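Local coordinates for protein ACDH-11, isoform b (Caenorhabditis elegans, PDB 4Y9J), which belongs to the acyl-CoA dehydrogenase family of flavoproteins and is a four-chain assembly that binds flavin-adenine dinucleotide, at residues T62-H67 / W98-Q103; Q476-T481 / A494-L499; T157-Y162 / E296-Q301. All coordinates share one frame; numbering follows the deposited sequence.

The three contacts are separate in space and touch different parts of an acyl-CoA dehydrogenase-type chain. Interaction 1 packs two helices in the N-terminal helical region, and interaction 2 two helices of the C-terminal helical region, 466-478 and 486-512; their centres are 43 Å apart, on opposite sides of the chain's centre. Interaction 3 joins the end of helix 143-158 to the end of strand 285-298, its centre 34 Å from that of interaction 1 and 41 Å from that of interaction 2. Interactions 1 and 3 have their nearest atoms about 19 Å apart. The side chains of L101 and L159 lie about 13 and 12 Å from a bound undecanethioate ligand (UCC), not necessarily the same copy, so neither lines it.

Interaction 1 of 3, residues T62-H67 / W98-Q103; sequences TSEVEH and WHKLKQ
V65 and L101 form the apolar half of a helix-to-helix contact between helix 44-74 and helix 96-107, and E64 and K100 form its polar half. The CA atoms come closest at this apolar pair, with V65 CA and L101 CA 7.2 Å apart. Contact is made by one methyl from each residue: V65 CG1 lies 3.5 Å from L101 CD2, and the two side chains meet at a slant. V65 CG1 is anti to its own backbone nitrogen (chi1 -177°), which sets it on the side facing L101 CD2, while the far end of L101 bends in to reach it.

Nearer the surface, the extended chain of E64 meets K100 nearly at right angles. Its OE2 touches the last methylene, K100 CE, at 3.4 Å, but stays 4.1 Å from K100 NZ, too far for a salt bridge. A water bridges the difference, donating to E64 OE2 at 2.6 Å and accepting from K100 NZ at 2.8 Å. The other carboxylate oxygen, OE1, is already engaged in a salt bridge with R60 one turn earlier, so the carboxylate is held at both oxygens and its charge is probably shared between two cations. A bend at chi2 (64°) turns the end of K100 toward this water.

Helix 44-74 has a wider, pi-type turn at 62-65, directly at the contact. Each helix is tied outward as well: E66 pairs with R329 of helix 304-338, and W98 and K102 both reach D228. Apolar packing beside a water-bridged charged pair thus joins two helices of the helical N-terminal domain of the acyl-CoA dehydrogenase fold.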
loop_
_atom_site.group_PDB
_atom_site.type_symbol
_atom_site.label_atom_id
_atom_site.label_comp_id
_atom_site.label_asym_id
_atom_site.label_seq_id
_atom_site.Cartn_x
_atom_site.Cartn_y
_atom_site.Cartn_z
ATOM N N THR B 62 -20.963 -22.003 -2.929
ATOM C CA THR B 62 -21.658 -20.850 -2.421
ATOM C C THR B 62 -21.312 -20.609 -0.934
ATOM O O THR B 62 -21.095 -19.472 -0.532
ATOM C CB THR B 62 -23.189 -20.937 -2.567
ATOM O OG1 THR B 62 -23.692 -22.088 -1.878
ATOM C CG2 THR B 62 -23.604 -20.923 -4.077
ATOM N N SER B 63 -21.148 -21.670 -0.188
ATOM C CA SER B 63 -20.894 -21.568 1.233
ATOM C C SER B 63 -19.440 -21.287 1.575
ATOM O O SER B 63 -19.208 -20.783 2.657
ATOM C CB SER B 63 -21.391 -22.796 1.962
ATOM O OG SER B 63 -20.531 -23.911 1.781
ATOM N N GLU B 64 -18.475 -21.669 0.727
ATOM C CA GLU B 64 -17.031 -21.637 1.080
ATOM C C GLU B 64 -16.116 -21.148 -0.024
ATOM O O GLU B 64 -15.342 -20.181 0.173
ATOM C CB GLU B 64 -16.522 -22.968 1.614
ATOM C CG GLU B 64 -15.093 -22.942 2.149
ATOM C CD GLU B 64 -14.577 -24.287 2.590
ATOM O OE1 GLU B 64 -15.206 -25.320 2.193
ATOM O OE2 GLU B 64 -13.562 -24.325 3.346
ATOM N N VAL B 65 -16.188 -21.734 -1.209
ATOM C CA VAL B 65 -15.143 -21.509 -2.191
ATOM C C VAL B 65 -15.217 -20.089 -2.692
ATOM O O VAL B 65 -14.189 -19.446 -2.818
ATOM C CB VAL B 65 -15.205 -22.492 -3.399
ATOM C CG1 VAL B 65 -14.060 -22.248 -4.337
ATOM C CG2 VAL B 65 -15.180 -23.951 -2.904
ATOM N N GLU B 66 -16.416 -19.607 -3.045
ATOM C CA GLU B 66 -16.532 -18.232 -3.525
ATOM C C GLU B 66 -15.770 -17.193 -2.613
ATOM O O GLU B 66 -15.105 -16.314 -3.122
ATOM C CB GLU B 66 -18.011 -17.912 -3.715
ATOM C CG GLU B 66 -18.316 -16.489 -4.069
ATOM C CD GLU B 66 -17.980 -16.094 -5.506
ATOM O OE1 GLU B 66 -17.385 -16.853 -6.312
ATOM O OE2 GLU B 66 -18.303 -14.952 -5.833
ATOM N N HIS B 67 -15.946 -17.297 -1.303
ATOM C CA HIS B 67 -15.368 -16.334 -0.335
ATOM C C HIS B 67 -13.898 -16.499 -0.349
ATOM O O HIS B 67 -13.186 -15.532 -0.414
ATOM C CB HIS B 67 -15.889 -16.590 1.080
ATOM C CG HIS B 67 -15.103 -15.885 2.173
ATOM N ND1 HIS B 67 -15.259 -14.535 2.457
ATOM C CD2 HIS B 67 -14.179 -16.342 3.065
ATOM C CE1 HIS B 67 -14.460 -14.190 3.456
ATOM N NE2 HIS B 67 -13.799 -15.264 3.844
ATOM N N TRP B 98 -5.427 -19.042 -0.734
ATOM C CA TRP B 98 -4.857 -19.646 -1.895
ATOM C C TRP B 98 -4.514 -21.136 -1.536
ATOM O O TRP B 98 -4.882 -22.065 -2.280
ATOM C CB TRP B 98 -3.598 -18.927 -2.325
ATOM C CG TRP B 98 -2.913 -19.511 -3.456
ATOM C CD1 TRP B 98 -1.847 -20.389 -3.402
ATOM C CD2 TRP B 98 -3.204 -19.328 -4.865
ATOM N NE1 TRP B 98 -1.427 -20.673 -4.676
ATOM C CE2 TRP B 98 -2.271 -20.110 -5.588
ATOM C CE3 TRP B 98 -4.178 -18.603 -5.592
ATOM C CZ2 TRP B 98 -2.265 -20.160 -6.993
ATOM C CZ3 TRP B 98 -4.147 -18.663 -7.014
ATOM C CH2 TRP B 98 -3.197 -19.444 -7.675
ATOM N N HIS B 99 -3.803 -21.326 -0.447
ATOM C CA HIS B 99 -3.450 -22.640 -0.001
ATOM C C HIS B 99 -4.693 -23.500 0.256
ATOM O O HIS B 99 -4.698 -24.689 -0.068
ATOM C CB HIS B 99 -2.514 -22.622 1.225
ATOM C CG HIS B 99 -1.191 -21.977 0.950
ATOM N ND1 HIS B 99 -0.287 -22.463 0.016
ATOM C CD2 HIS B 99 -0.620 -20.867 1.483
ATOM C CE1 HIS B 99 0.763 -21.661 -0.038
ATOM N NE2 HIS B 99 0.580 -20.683 0.838
ATOM N N LYS B 100 -5.693 -22.940 0.916
ATOM C CA LYS B 100 -6.924 -23.640 1.233
ATOM C C LYS B 100 -7.645 -24.086 -0.022
ATOM O O LYS B 100 -8.092 -25.258 -0.101
ATOM C CB LYS B 100 -7.838 -22.797 2.121
ATOM C CG LYS B 100 -9.131 -23.482 2.516
ATOM C CD LYS B 100 -8.942 -24.732 3.382
ATOM C CE LYS B 100 -10.315 -25.329 3.727
ATOM N NZ LYS B 100 -10.305 -26.508 4.597
ATOM N N LEU B 101 -7.669 -23.246 -1.031
ATOM C CA LEU B 101 -8.255 -23.613 -2.332
ATOM C C LEU B 101 -7.557 -24.826 -2.974
ATOM O O LEU B 101 -8.204 -25.732 -3.468
ATOM C CB LEU B 101 -8.277 -22.444 -3.267
ATOM C CG LEU B 101 -9.322 -21.362 -2.924
ATOM C CD1 LEU B 101 -8.932 -19.998 -3.465
ATOM C CD2 LEU B 101 -10.691 -21.737 -3.393
ATOM N N LYS B 102 -6.228 -24.834 -2.928
ATOM C CA LYS B 102 -5.476 -25.983 -3.448
ATOM C C LYS B 102 -5.807 -27.263 -2.709
ATOM O O LYS B 102 -5.901 -28.337 -3.280
ATOM C CB LYS B 102 -3.980 -25.712 -3.375
ATOM C CG LYS B 102 -3.549 -24.634 -4.367
ATOM C CD LYS B 102 -2.126 -24.171 -4.083
ATOM C CE LYS B 102 -1.032 -25.137 -4.401
ATOM N NZ LYS B 102 0.315 -24.761 -3.853
ATOM N N GLN B 103 -5.930 -27.163 -1.409
ATOM C CA GLN B 103 -6.337 -28.286 -0.611
ATOM C C GLN B 103 -7.699 -28.826 -0.943
ATOM O O GLN B 103 -7.892 -30.056 -0.988
ATOM C CB GLN B 103 -6.221 -27.990 0.887
ATOM C CG GLN B 103 -4.807 -27.587 1.251
ATOM C CD GLN B 103 -4.693 -26.918 2.643
ATOM O OE1 GLN B 103 -5.682 -26.693 3.348
ATOM N NE2 GLN B 103 -3.477 -26.570 3.009
HETATM O O HOH W 1 -13.050 -26.660 4.396
#

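Interaction 2 of 3, residues Q476-T481 / A494-L499; sequences QLLGNT and AVESAL
L478 reaches across from the last turn of helix 466-478 and lays one methyl, CD1, against two neighbouring residues of helix 486-512. Its closer partner is the aliphatic part of a glutamate: L478 CD1 is 3.7 Å from E496 CG. On V495 the same methyl meets CG1, at 3.9 Å. The two encounters differ in direction, since L478 and E496 slide past one another pointing opposite ways, whereas L478 and V495 meet at an angle.

The first torsion of E496 sets CG anti to its carbonyl carbon (chi1 -77°), so that this methylene lies against L478 CD1; the chain then runs out straight, and E496 OE2 remains 4.1 Å from L478 CD1. OE2 has a long, weak ion pair with K492, one turn earlier on the same helix, and K492 also touches L478.

Behind L478 the helix stops. G479 is the first residue to leave helical geometry, and a type II turn from L478 to T481 follows, closed by T481 N donating to L478 O at 2.8 Å. The residue that makes the contact is therefore also the first of the turn. I541 of helix 524-545 packs on both L478 and T481, while V495 rests on V474 and on L567.

The contact is thus a small apolar packing contact in the helical C-terminal region, held by dispersion and burial. E496, an exposed residue, takes part mainly through CG, with its carboxylate close by.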
loop_
_atom_site.group_PDB
_atom_site.type_symbol
_atom_site.label_atom_id
_atom_site.label_comp_id
_atom_site.label_asym_id
_atom_site.label_seq_id
_atom_site.Cartn_x
_atom_site.Cartn_y
_atom_site.Cartn_z
ATOM N N GLN B 476 -23.600 -36.999 -38.478
ATOM C CA GLN B 476 -24.135 -37.851 -37.401
ATOM C C GLN B 476 -25.084 -37.084 -36.499
ATOM O O GLN B 476 -26.184 -37.555 -36.118
ATOM C CB GLN B 476 -23.009 -38.359 -36.516
ATOM C CG GLN B 476 -22.018 -39.248 -37.233
ATOM C CD GLN B 476 -20.874 -39.722 -36.349
ATOM O OE1 GLN B 476 -20.500 -39.105 -35.366
ATOM N NE2 GLN B 476 -20.344 -40.871 -36.693
ATOM N N LEU B 477 -24.642 -35.871 -36.173
ATOM C CA LEU B 477 -25.372 -35.016 -35.259
ATOM C C LEU B 477 -26.717 -34.637 -35.932
ATOM O O LEU B 477 -27.824 -34.665 -35.329
ATOM C CB LEU B 477 -24.541 -33.802 -34.907
ATOM C CG LEU B 477 -23.427 -34.061 -33.866
ATOM C CD1 LEU B 477 -22.467 -32.883 -33.769
ATOM C CD2 LEU B 477 -24.012 -34.367 -32.474
ATOM N N LEU B 478 -26.645 -34.332 -37.216
ATOM C CA LEU B 478 -27.822 -33.817 -37.896
ATOM C C LEU B 478 -28.813 -34.973 -38.203
ATOM O O LEU B 478 -30.037 -34.754 -38.249
ATOM C CB LEU B 478 -27.439 -33.062 -39.173
ATOM C CG LEU B 478 -26.675 -31.737 -38.959
ATOM C CD1 LEU B 478 -26.484 -31.082 -40.298
ATOM C CD2 LEU B 478 -27.368 -30.815 -37.977
ATOM N N GLY B 479 -28.296 -36.182 -38.430
ATOM C CA GLY B 479 -29.185 -37.373 -38.515
ATOM C C GLY B 479 -29.812 -37.470 -37.125
ATOM O O GLY B 479 -29.187 -37.051 -36.147
ATOM N N ASN B 480 -31.036 -37.979 -37.004
ATOM C CA ASN B 480 -31.814 -37.775 -35.746
ATOM C C ASN B 480 -32.187 -36.299 -35.383
ATOM O O ASN B 480 -32.773 -36.094 -34.329
ATOM C CB ASN B 480 -31.249 -38.550 -34.493
ATOM C CG ASN B 480 -29.717 -38.476 -34.338
ATOM O OD1 ASN B 480 -29.158 -37.551 -33.686
ATOM N ND2 ASN B 480 -29.024 -39.466 -34.915
ATOM N N THR B 481 -31.897 -35.295 -36.240
ATOM C CA THR B 481 -32.667 -34.011 -36.229
ATOM C C THR B 481 -34.183 -34.312 -36.252
ATOM O O THR B 481 -34.685 -35.231 -36.957
ATOM C CB THR B 481 -32.423 -33.022 -37.439
ATOM O OG1 THR B 481 -31.045 -32.686 -37.603
ATOM C CG2 THR B 481 -33.172 -31.685 -37.228
ATOM N N ALA B 494 -29.435 -24.814 -42.442
ATOM C CA ALA B 494 -28.399 -23.757 -42.258
ATOM C C ALA B 494 -26.977 -24.349 -42.029
ATOM O O ALA B 494 -25.985 -23.954 -42.670
ATOM C CB ALA B 494 -28.804 -22.855 -41.131
ATOM N N VAL B 495 -26.897 -25.343 -41.161
ATOM C CA VAL B 495 -25.637 -25.996 -40.876
ATOM C C VAL B 495 -25.097 -26.730 -42.136
ATOM O O VAL B 495 -23.923 -26.595 -42.505
ATOM C CB VAL B 495 -25.827 -26.971 -39.705
ATOM C CG1 VAL B 495 -24.567 -27.785 -39.515
ATOM C CG2 VAL B 495 -26.155 -26.247 -38.424
ATOM N N GLU B 496 -25.959 -27.485 -42.820
ATOM C CA GLU B 496 -25.535 -28.175 -44.075
ATOM C C GLU B 496 -24.973 -27.262 -45.153
ATOM O O GLU B 496 -23.984 -27.586 -45.869
ATOM C CB GLU B 496 -26.656 -29.021 -44.659
ATOM C CG GLU B 496 -26.794 -30.315 -43.885
ATOM C CD GLU B 496 -28.019 -31.092 -44.250
ATOM O OE1 GLU B 496 -28.909 -30.544 -44.970
ATOM O OE2 GLU B 496 -28.063 -32.267 -43.840
ATOM N N SER B 497 -25.651 -26.141 -45.274
ATOM C CA SER B 497 -25.270 -25.092 -46.240
ATOM C C SER B 497 -23.908 -24.481 -45.897
ATOM O O SER B 497 -23.055 -24.296 -46.774
ATOM C CB SER B 497 -26.297 -23.977 -46.231
ATOM O OG SER B 497 -25.988 -23.060 -47.248
ATOM N N ALA B 498 -23.716 -24.205 -44.619
ATOM C CA ALA B 498 -22.462 -23.617 -44.166
ATOM C C ALA B 498 -21.337 -24.627 -44.306
ATOM O O ALA B 498 -20.239 -24.288 -44.734
ATOM C CB ALA B 498 -22.583 -23.126 -42.738
ATOM N N LEU B 499 -21.631 -25.892 -44.017
ATOM C CA LEU B 499 -20.619 -26.909 -44.150
ATOM C C LEU B 499 -20.265 -27.047 -45.626
ATOM O O LEU B 499 -19.105 -27.127 -45.977
ATOM C CB LEU B 499 -21.121 -28.242 -43.611
ATOM C CG LEU B 499 -20.122 -29.385 -43.830
ATOM C CD1 LEU B 499 -18.776 -29.189 -43.158
ATOM C CD2 LEU B 499 -20.753 -30.652 -43.323
#

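Interaction 3 of 3, residues T157-Y162 / E296-Q301; sequences TSLNLY and ERIGDQ
G299, whose CA is met by L159 CD2 at 4.2 Å, carries the shortest polar bond here on its carbonyl oxygen: R297 NH1 donates to G299 O at 2.6 Å. The bond is bent, with an N-H...O angle of 130°, and the donor stands 28° out of the carbonyl plane. R297 also makes a salt bridge through NH2 to D213, so the guanidinium group is held at two of its nitrogens and joins the chain leaving strand 285-298 to D213, just ahead of strand 214-225.

Across from this bond, the contact is made by methyl groups. I298 is the buried centre, met by two leucines, each side chain at about a right angle to it. L161 CD1 comes in at its branch point, 3.8 Å from I298 CG2 and 3.9 Å from I298 CB. L159 CD1 touches the far end instead, 4.1 Å from I298 CD1. With CG1 between the backbone nitrogen and carbonyl carbon of I298 (chi1 62°) and the chain then extended, CD1 reaches L159, while CG2 faces L161.

The leucines come from the loop just after helix 143-158. L159 is the first residue beyond the helix, and its CA is 6.4 Å from that of G299, the closest pair of CA atoms.

The contact belongs to the junction of the N-terminal helical region with the middle beta domain of the acyl-CoA dehydrogenase fold. L161 also rests on A168 of helix 166-175 and, like I298, on L156 of helix 143-158. I298 packs further on L254 and L233 of strands 252-258 and 231-238, and pairs with L254 through the backbone. The two leucines therefore dock the end of helix 143-158 against the end of a strand in the beta sheet, beside helix 166-175.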
loop_
_atom_site.group_PDB
_atom_site.type_symbol
_atom_site.label_atom_id
_atom_site.label_comp_id
_atom_site.label_asym_id
_atom_site.label_seq_id
_atom_site.Cartn_x
_atom_site.Cartn_y
_atom_site.Cartn_z
ATOM N N THR B 157 2.310 -39.402 -18.105
ATOM C CA THR B 157 1.806 -40.712 -18.396
ATOM C C THR B 157 1.875 -41.068 -19.881
ATOM O O THR B 157 2.127 -42.201 -20.198
ATOM C CB THR B 157 0.422 -40.977 -17.818
ATOM O OG1 THR B 157 -0.502 -40.022 -18.296
ATOM C CG2 THR B 157 0.467 -40.869 -16.349
ATOM N N SER B 158 1.695 -40.080 -20.772
ATOM C CA SER B 158 1.747 -40.317 -22.216
ATOM C C SER B 158 3.102 -40.706 -22.651
ATOM O O SER B 158 3.214 -41.408 -23.650
ATOM C CB SER B 158 1.350 -39.105 -23.029
ATOM O OG SER B 158 -0.006 -38.916 -22.837
ATOM N N LEU B 159 4.123 -40.241 -21.938
ATOM C CA LEU B 159 5.509 -40.566 -22.290
ATOM C C LEU B 159 5.969 -41.894 -21.737
ATOM O O LEU B 159 7.149 -42.289 -21.877
ATOM C CB LEU B 159 6.422 -39.414 -21.853
ATOM C CG LEU B 159 6.203 -38.113 -22.606
ATOM C CD1 LEU B 159 6.940 -37.042 -21.844
ATOM C CD2 LEU B 159 6.738 -38.181 -24.005
ATOM N N ASN B 160 5.039 -42.640 -21.159
ATOM C CA ASN B 160 5.334 -43.949 -20.571
ATOM C C ASN B 160 6.424 -43.922 -19.552
ATOM O O ASN B 160 7.228 -44.830 -19.499
ATOM C CB ASN B 160 5.637 -45.004 -21.604
ATOM C CG ASN B 160 4.410 -45.409 -22.340
ATOM O OD1 ASN B 160 3.317 -45.550 -21.770
ATOM N ND2 ASN B 160 4.550 -45.520 -23.616
ATOM N N LEU B 161 6.375 -42.908 -18.704
ATOM C CA LEU B 161 7.327 -42.742 -17.655
ATOM C C LEU B 161 6.823 -43.330 -16.345
ATOM O O LEU B 161 7.627 -43.609 -15.449
ATOM C CB LEU B 161 7.628 -41.260 -17.464
ATOM C CG LEU B 161 8.132 -40.515 -18.684
ATOM C CD1 LEU B 161 8.218 -39.032 -18.380
ATOM C CD2 LEU B 161 9.459 -41.137 -19.057
ATOM N N TYR B 162 5.515 -43.529 -16.206
ATOM C CA TYR B 162 4.957 -44.000 -14.928
ATOM C C TYR B 162 5.343 -45.432 -14.630
ATOM O O TYR B 162 5.026 -46.371 -15.360
ATOM C CB TYR B 162 3.436 -43.831 -14.890
ATOM C CG TYR B 162 2.813 -44.143 -13.539
ATOM C CD1 TYR B 162 3.003 -43.293 -12.472
ATOM C CD2 TYR B 162 1.982 -45.199 -13.354
ATOM C CE1 TYR B 162 2.404 -43.511 -11.253
ATOM C CE2 TYR B 162 1.392 -45.455 -12.128
ATOM C CZ TYR B 162 1.561 -44.541 -11.081
ATOM O OH TYR B 162 1.089 -44.794 -9.793
ATOM N N GLU B 296 15.497 -33.187 -15.038
ATOM C CA GLU B 296 15.587 -34.527 -15.705
ATOM C C GLU B 296 15.004 -34.480 -17.113
ATOM O O GLU B 296 13.896 -34.000 -17.296
ATOM C CB GLU B 296 14.837 -35.548 -14.891
ATOM C CG GLU B 296 15.118 -35.597 -13.406
ATOM C CD GLU B 296 16.564 -35.757 -13.034
ATOM O OE1 GLU B 296 17.334 -36.302 -13.845
ATOM O OE2 GLU B 296 16.927 -35.375 -11.876
ATOM N N ARG B 297 15.770 -34.894 -18.112
ATOM C CA ARG B 297 15.274 -34.903 -19.475
ATOM C C ARG B 297 14.254 -36.009 -19.652
ATOM O O ARG B 297 14.535 -37.142 -19.300
ATOM C CB ARG B 297 16.385 -35.182 -20.510
ATOM C CG ARG B 297 15.895 -34.987 -21.960
ATOM C CD ARG B 297 16.467 -35.924 -23.028
ATOM N NE ARG B 297 17.038 -37.159 -22.507
ATOM C CZ ARG B 297 16.611 -38.389 -22.752
ATOM N NH1 ARG B 297 15.604 -38.665 -23.565
ATOM N NH2 ARG B 297 17.246 -39.376 -22.191
ATOM N N ILE B 298 13.148 -35.697 -20.319
ATOM C CA ILE B 298 12.075 -36.665 -20.586
ATOM C C ILE B 298 11.626 -36.530 -22.034
ATOM O O ILE B 298 11.742 -35.490 -22.679
ATOM C CB ILE B 298 10.878 -36.488 -19.602
ATOM C CG1 ILE B 298 10.254 -35.117 -19.761
ATOM C CG2 ILE B 298 11.315 -36.777 -18.183
ATOM C CD1 ILE B 298 8.952 -34.913 -19.005
ATOM N N GLY B 299 11.160 -37.633 -22.588
ATOM C CA GLY B 299 10.952 -37.703 -24.005
ATOM C C GLY B 299 12.270 -37.720 -24.767
ATOM O O GLY B 299 13.349 -37.615 -24.218
ATOM N N ASP B 300 12.139 -37.767 -26.067
ATOM C CA ASP B 300 13.279 -37.795 -26.975
ATOM C C ASP B 300 13.937 -36.420 -27.153
ATOM O O ASP B 300 13.243 -35.396 -27.303
ATOM C CB ASP B 300 12.763 -38.260 -28.334
ATOM C CG ASP B 300 12.243 -39.701 -28.301
ATOM O OD1 ASP B 300 12.828 -40.518 -27.572
ATOM O OD2 ASP B 300 11.250 -39.986 -29.011
ATOM N N GLN B 301 15.263 -36.412 -27.209
ATOM C CA GLN B 301 15.998 -35.193 -27.500
ATOM C C GLN B 301 15.578 -34.575 -28.831
ATOM O O GLN B 301 15.445 -35.258 -29.849
ATOM C CB GLN B 301 17.486 -35.487 -27.498
ATOM C CG GLN B 301 18.355 -34.237 -27.455
ATOM C CD GLN B 301 19.835 -34.567 -27.271
ATOM O OE1 GLN B 301 20.187 -35.591 -26.684
ATOM N NE2 GLN B 301 20.707 -33.711 -27.799
#